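Local atomic coordinates of serpin-12 (Manduca sexta, PDB entry 6CJ7), a protein that inhibits serine proteases as a member of the serpin family and controls the prophenoloxidase activation system in larval hemolymph. Residues 24-38 / 277-290. Numbering follows the deposited sequence.
Sequences VFKQMATEQSGNLAA and IKADINLEPVLNKM
V286 packs against helix 24-31 and meets three of its side chains. Its CG2, turned anti to the backbone N by a chi1 of 69° that sets CG1 between N and the carbonyl carbon, lies 3.8 Å from Q27 CG, and the CG of M28, whose chain crosses V286 at about a right angle, packs on the same methyl. V286 CG1 lies 3.8 Å from V24 CG1. M28 then extends to I281, tip to tip; the modelled 3.2 Å between M28 CE and I281 CG2 is too close to be trusted exactly.

At the outer margin E31 and K289 come from opposite directions. K289 NZ is 2.7 Å from E31 OE2, a salt bridge in which the ammonium lies above the carboxylate, 80° out of its plane. An apparent bond from Q27 NE2 to the same oxygen is modelled so short that its geometry is doubtful. Q27 and M290 slide past each other in opposite directions, Q27 CB 3.9 Å from M290 SD. With an alanine here in place of Q27, the packing of helix 24-31 on V286 CG2 would probably thin for want of CG, and the E31-K289 salt bridge would lose the amide beside it.

Along the strands, A37 CB rests 3.6 Å from I277 CD1, while A279 CB lies 3.3 Å from A37 O. These strands cross at 71° and come no nearer than 6.5 Å between axes, so they pack as layers through side chains, without pairing. Strand 36-38 instead pairs antiparallel with strand 370-377, and R376 binds carbonyls of A29, Q32 and G34; strand 277-282 belongs to the long 265-282 strand, beside 317-326. The contact thus joins the first helix of the serpin fold to a strand of sheet A and the helix 284-289 that follows it.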
loop_
_atom_site.group_PDB
_atom_site.type_symbol
_atom_site.label_atom_id
_atom_site.label_comp_id
_atom_site.label_asym_id
_atom_site.label_seq_id
_atom_site.Cartn_x
_atom_site.Cartn_y
_atom_site.Cartn_z
ATOM N N VAL A 24 -1.437 -0.117 10.540
ATOM C CA VAL A 24 -1.000 1.255 10.287
ATOM C C VAL A 24 -2.053 2.007 9.485
ATOM O O VAL A 24 -2.425 3.140 9.819
ATOM C CB VAL A 24 0.364 1.270 9.578
ATOM C CG1 VAL A 24 0.692 2.688 9.072
ATOM C CG2 VAL A 24 1.470 0.774 10.547
ATOM N N PHE A 25 -2.552 1.388 8.416
ATOM C CA PHE A 25 -3.570 2.046 7.598
ATOM C C PHE A 25 -4.802 2.380 8.422
ATOM O O PHE A 25 -5.343 3.486 8.330
ATOM C CB PHE A 25 -3.946 1.155 6.412
ATOM C CG PHE A 25 -5.042 1.736 5.541
ATOM C CD1 PHE A 25 -4.743 2.670 4.553
ATOM C CD2 PHE A 25 -6.360 1.352 5.721
ATOM C CE1 PHE A 25 -5.761 3.213 3.751
ATOM C CE2 PHE A 25 -7.389 1.902 4.928
ATOM C CZ PHE A 25 -7.080 2.822 3.942
ATOM N N LYS A 26 -5.263 1.431 9.243
ATOM C CA LYS A 26 -6.453 1.682 10.049
ATOM C C LYS A 26 -6.204 2.783 11.067
ATOM O O LYS A 26 -7.096 3.602 11.328
ATOM C CB LYS A 26 -6.906 0.396 10.741
ATOM C CG LYS A 26 -7.498 -0.636 9.769
ATOM C CD LYS A 26 -8.227 -1.734 10.515
ATOM C CE LYS A 26 -8.849 -2.740 9.552
ATOM N NZ LYS A 26 -9.783 -3.640 10.295
ATOM N N GLN A 27 -5.002 2.819 11.649
ATOM C CA GLN A 27 -4.679 3.891 12.589
ATOM C C GLN A 27 -4.728 5.250 11.903
ATOM O O GLN A 27 -5.344 6.191 12.417
ATOM C CB GLN A 27 -3.307 3.650 13.226
ATOM C CG GLN A 27 -2.865 4.761 14.192
ATOM C CD GLN A 27 -3.804 4.912 15.370
ATOM O OE1 GLN A 27 -4.265 3.925 15.941
ATOM N NE2 GLN A 27 -4.104 6.151 15.732
ATOM N N MET A 28 -4.114 5.341 10.729
ATOM C CA MET A 28 -4.106 6.583 9.965
ATOM C C MET A 28 -5.519 7.033 9.586
ATOM O O MET A 28 -5.784 8.230 9.481
ATOM C CB MET A 28 -3.249 6.432 8.708
ATOM C CG MET A 28 -1.786 6.126 8.986
ATOM S SD MET A 28 -0.838 5.828 7.482
ATOM C CE MET A 28 -0.369 7.500 7.041
ATOM N N ALA A 29 -6.421 6.076 9.379
ATOM C CA ALA A 29 -7.794 6.399 9.009
ATOM C C ALA A 29 -8.582 7.021 10.160
ATOM O O ALA A 29 -9.496 7.815 9.920
ATOM C CB ALA A 29 -8.497 5.139 8.495
ATOM N N THR A 30 -8.257 6.682 11.410
ATOM C CA THR A 30 -8.980 7.267 12.531
ATOM C C THR A 30 -8.560 8.699 12.818
ATOM O O THR A 30 -9.263 9.394 13.563
ATOM C CB THR A 30 -8.784 6.446 13.810
ATOM O OG1 THR A 30 -7.445 6.625 14.296
ATOM C CG2 THR A 30 -9.042 4.975 13.563
ATOM N N GLU A 31 -7.441 9.158 12.255
ATOM C CA GLU A 31 -6.863 10.446 12.623
ATOM C C GLU A 31 -7.111 11.549 11.606
ATOM O O GLU A 31 -6.805 12.712 11.891
ATOM C CB GLU A 31 -5.355 10.308 12.822
ATOM C CG GLU A 31 -4.965 9.397 13.955
ATOM C CD GLU A 31 -3.498 9.053 13.914
ATOM O OE1 GLU A 31 -2.766 9.676 13.115
ATOM O OE2 GLU A 31 -3.078 8.160 14.673
ATOM N N GLN A 32 -7.637 11.221 10.431
ATOM C CA GLN A 32 -7.918 12.233 9.429
ATOM C C GLN A 32 -9.091 11.749 8.590
ATOM O O GLN A 32 -9.360 10.550 8.499
ATOM C CB GLN A 32 -6.687 12.501 8.554
ATOM C CG GLN A 32 -6.141 11.247 7.888
ATOM C CD GLN A 32 -4.832 11.481 7.155
ATOM O OE1 GLN A 32 -4.813 11.670 5.936
ATOM N NE2 GLN A 32 -3.728 11.457 7.894
ATOM N N SER A 33 -9.812 12.697 8.009
ATOM C CA SER A 33 -10.855 12.394 7.049
ATOM C C SER A 33 -10.282 12.523 5.642
ATOM O O SER A 33 -9.088 12.758 5.446
ATOM C CB SER A 33 -12.056 13.314 7.255
ATOM O OG SER A 33 -11.666 14.669 7.128
ATOM N N GLY A 34 -11.139 12.360 4.651
ATOM C CA GLY A 34 -10.703 12.519 3.282
ATOM C C GLY A 34 -10.202 11.224 2.683
ATOM O O GLY A 34 -10.111 10.178 3.336
ATOM N N ASN A 35 -9.872 11.306 1.395
ATOM C CA ASN A 35 -9.265 10.168 0.708
ATOM C C ASN A 35 -8.028 9.697 1.456
ATOM O O ASN A 35 -7.228 10.502 1.945
ATOM C CB ASN A 35 -8.877 10.547 -0.721
ATOM C CG ASN A 35 -10.072 10.674 -1.632
ATOM O OD1 ASN A 35 -11.149 10.201 -1.306
ATOM N ND2 ASN A 35 -9.889 11.330 -2.766
ATOM N N LEU A 36 -7.873 8.384 1.548
ATOM C CA LEU A 36 -6.707 7.805 2.197
ATOM C C LEU A 36 -6.282 6.570 1.423
ATOM O O LEU A 36 -7.117 5.724 1.093
ATOM C CB LEU A 36 -7.018 7.453 3.652
ATOM C CG LEU A 36 -5.806 7.084 4.502
ATOM C CD1 LEU A 36 -5.009 8.337 4.837
ATOM C CD2 LEU A 36 -6.250 6.349 5.763
ATOM N N ALA A 37 -4.981 6.461 1.149
ATOM C CA ALA A 37 -4.457 5.340 0.378
ATOM C C ALA A 37 -3.088 4.971 0.917
ATOM O O ALA A 37 -2.291 5.857 1.237
ATOM C CB ALA A 37 -4.346 5.693 -1.105
ATOM N N ALA A 38 -2.818 3.669 1.013
ATOM C CA ALA A 38 -1.509 3.200 1.440
ATOM C C ALA A 38 -1.384 1.738 1.065
ATOM O O ALA A 38 -2.382 1.055 0.811
ATOM C CB ALA A 38 -1.289 3.367 2.946
ATOM N N ILE A 277 -5.711 7.715 -7.260
ATOM C CA ILE A 277 -5.409 8.259 -5.939
ATOM C C ILE A 277 -3.914 8.118 -5.679
ATOM O O ILE A 277 -3.339 7.044 -5.879
ATOM C CB ILE A 277 -6.260 7.579 -4.844
ATOM C CG1 ILE A 277 -5.984 8.221 -3.483
ATOM C CG2 ILE A 277 -6.064 6.067 -4.801
ATOM C CD1 ILE A 277 -6.950 7.780 -2.415
ATOM N N LYS A 278 -3.283 9.218 -5.271
ATOM C CA LYS A 278 -1.864 9.234 -4.938
ATOM C C LYS A 278 -1.710 9.732 -3.516
ATOM O O LYS A 278 -2.307 10.750 -3.145
ATOM C CB LYS A 278 -1.078 10.144 -5.886
ATOM C CG LYS A 278 0.388 10.299 -5.507
ATOM C CD LYS A 278 1.013 11.527 -6.148
ATOM C CE LYS A 278 2.474 11.274 -6.473
ATOM N NZ LYS A 278 3.126 10.471 -5.404
ATOM N N ALA A 279 -0.897 9.038 -2.729
ATOM C CA ALA A 279 -0.616 9.467 -1.369
ATOM C C ALA A 279 0.883 9.421 -1.141
ATOM O O ALA A 279 1.529 8.426 -1.471
ATOM C CB ALA A 279 -1.333 8.588 -0.344
ATOM N N ASP A 280 1.429 10.495 -0.578
ATOM C CA ASP A 280 2.811 10.536 -0.097
ATOM C C ASP A 280 2.768 10.715 1.412
ATOM O O ASP A 280 2.171 11.682 1.905
ATOM C CB ASP A 280 3.596 11.685 -0.734
ATOM C CG ASP A 280 3.582 11.651 -2.240
ATOM O OD1 ASP A 280 3.351 12.722 -2.840
ATOM O OD2 ASP A 280 3.815 10.575 -2.830
ATOM N N ILE A 281 3.429 9.817 2.144
ATOM C CA ILE A 281 3.211 9.669 3.578
ATOM C C ILE A 281 4.538 9.642 4.319
ATOM O O ILE A 281 5.416 8.831 4.013
ATOM C CB ILE A 281 2.424 8.392 3.903
ATOM C CG1 ILE A 281 1.058 8.400 3.212
ATOM C CG2 ILE A 281 2.283 8.246 5.387
ATOM C CD1 ILE A 281 0.371 7.060 3.302
ATOM N N ASN A 282 4.664 10.515 5.316
ATOM C CA ASN A 282 5.737 10.441 6.295
ATOM C C ASN A 282 5.268 9.533 7.427
ATOM O O ASN A 282 4.333 9.869 8.159
ATOM C CB ASN A 282 6.075 11.847 6.778
ATOM C CG ASN A 282 7.124 11.870 7.868
ATOM O OD1 ASN A 282 7.491 10.848 8.457
ATOM N ND2 ASN A 282 7.606 13.073 8.166
ATOM N N LEU A 283 5.906 8.366 7.551
ATOM C CA LEU A 283 5.441 7.343 8.482
ATOM C C LEU A 283 5.914 7.542 9.919
ATOM O O LEU A 283 5.478 6.793 10.800
ATOM C CB LEU A 283 5.893 5.956 8.008
ATOM C CG LEU A 283 5.215 5.488 6.715
ATOM C CD1 LEU A 283 5.962 4.270 6.205
ATOM C CD2 LEU A 283 3.744 5.151 6.939
ATOM N N GLU A 284 6.781 8.512 10.200
ATOM C CA GLU A 284 7.291 8.616 11.567
ATOM C C GLU A 284 6.188 8.858 12.593
ATOM O O GLU A 284 6.180 8.164 13.622
ATOM C CB GLU A 284 8.381 9.690 11.641
ATOM C CG GLU A 284 8.954 9.859 13.049
ATOM C CD GLU A 284 9.884 11.061 13.174
ATOM O OE1 GLU A 284 9.803 11.998 12.350
ATOM O OE2 GLU A 284 10.699 11.068 14.101
ATOM N N PRO A 285 5.234 9.785 12.393
ATOM C CA PRO A 285 4.168 9.937 13.400
ATOM C C PRO A 285 3.412 8.653 13.703
ATOM O O PRO A 285 3.196 8.327 14.881
ATOM C CB PRO A 285 3.257 11.007 12.775
ATOM C CG PRO A 285 4.154 11.803 11.918
ATOM C CD PRO A 285 5.136 10.816 11.344
ATOM N N VAL A 286 2.981 7.914 12.676
ATOM C CA VAL A 286 2.166 6.736 12.946
ATOM C C VAL A 286 3.024 5.603 13.502
ATOM O O VAL A 286 2.584 4.863 14.388
ATOM C CB VAL A 286 1.360 6.317 11.697
ATOM C CG1 VAL A 286 2.244 5.762 10.591
ATOM C CG2 VAL A 286 0.275 5.306 12.076
ATOM N N LEU A 287 4.274 5.476 13.043
ATOM C CA LEU A 287 5.115 4.414 13.588
ATOM C C LEU A 287 5.444 4.672 15.054
ATOM O O LEU A 287 5.540 3.723 15.844
ATOM C CB LEU A 287 6.386 4.248 12.746
ATOM C CG LEU A 287 6.127 3.720 11.327
ATOM C CD1 LEU A 287 7.431 3.533 10.555
ATOM C CD2 LEU A 287 5.355 2.425 11.379
ATOM N N ASN A 288 5.561 5.945 15.452
ATOM C CA ASN A 288 5.740 6.255 16.863
ATOM C C ASN A 288 4.537 5.845 17.707
ATOM O O ASN A 288 4.691 5.629 18.912
ATOM C CB ASN A 288 6.001 7.757 17.050
ATOM C CG ASN A 288 7.471 8.131 16.890
ATOM O OD1 ASN A 288 8.365 7.331 17.165
ATOM N ND2 ASN A 288 7.726 9.374 16.481
ATOM N N LYS A 289 3.347 5.747 17.110
ATOM C CA LYS A 289 2.149 5.304 17.810
ATOM C C LYS A 289 1.966 3.793 17.790
ATOM O O LYS A 289 1.200 3.265 18.607
ATOM C CB LYS A 289 0.895 5.935 17.177
ATOM C CG LYS A 289 0.762 7.429 17.356
ATOM C CD LYS A 289 -0.536 7.915 16.720
ATOM C CE LYS A 289 -1.049 9.176 17.395
ATOM N NZ LYS A 289 -2.319 9.649 16.780
ATOM N N MET A 290 2.650 3.087 16.893
ATOM C CA MET A 290 2.401 1.671 16.648
ATOM C C MET A 290 3.463 0.772 17.273
ATOM O O MET A 290 3.614 -0.378 16.848
ATOM C CB MET A 290 2.315 1.396 15.146
ATOM C CG MET A 290 1.218 2.149 14.410
ATOM S SD MET A 290 -0.435 1.739 14.980
ATOM C CE MET A 290 -0.505 -0.001 14.557
#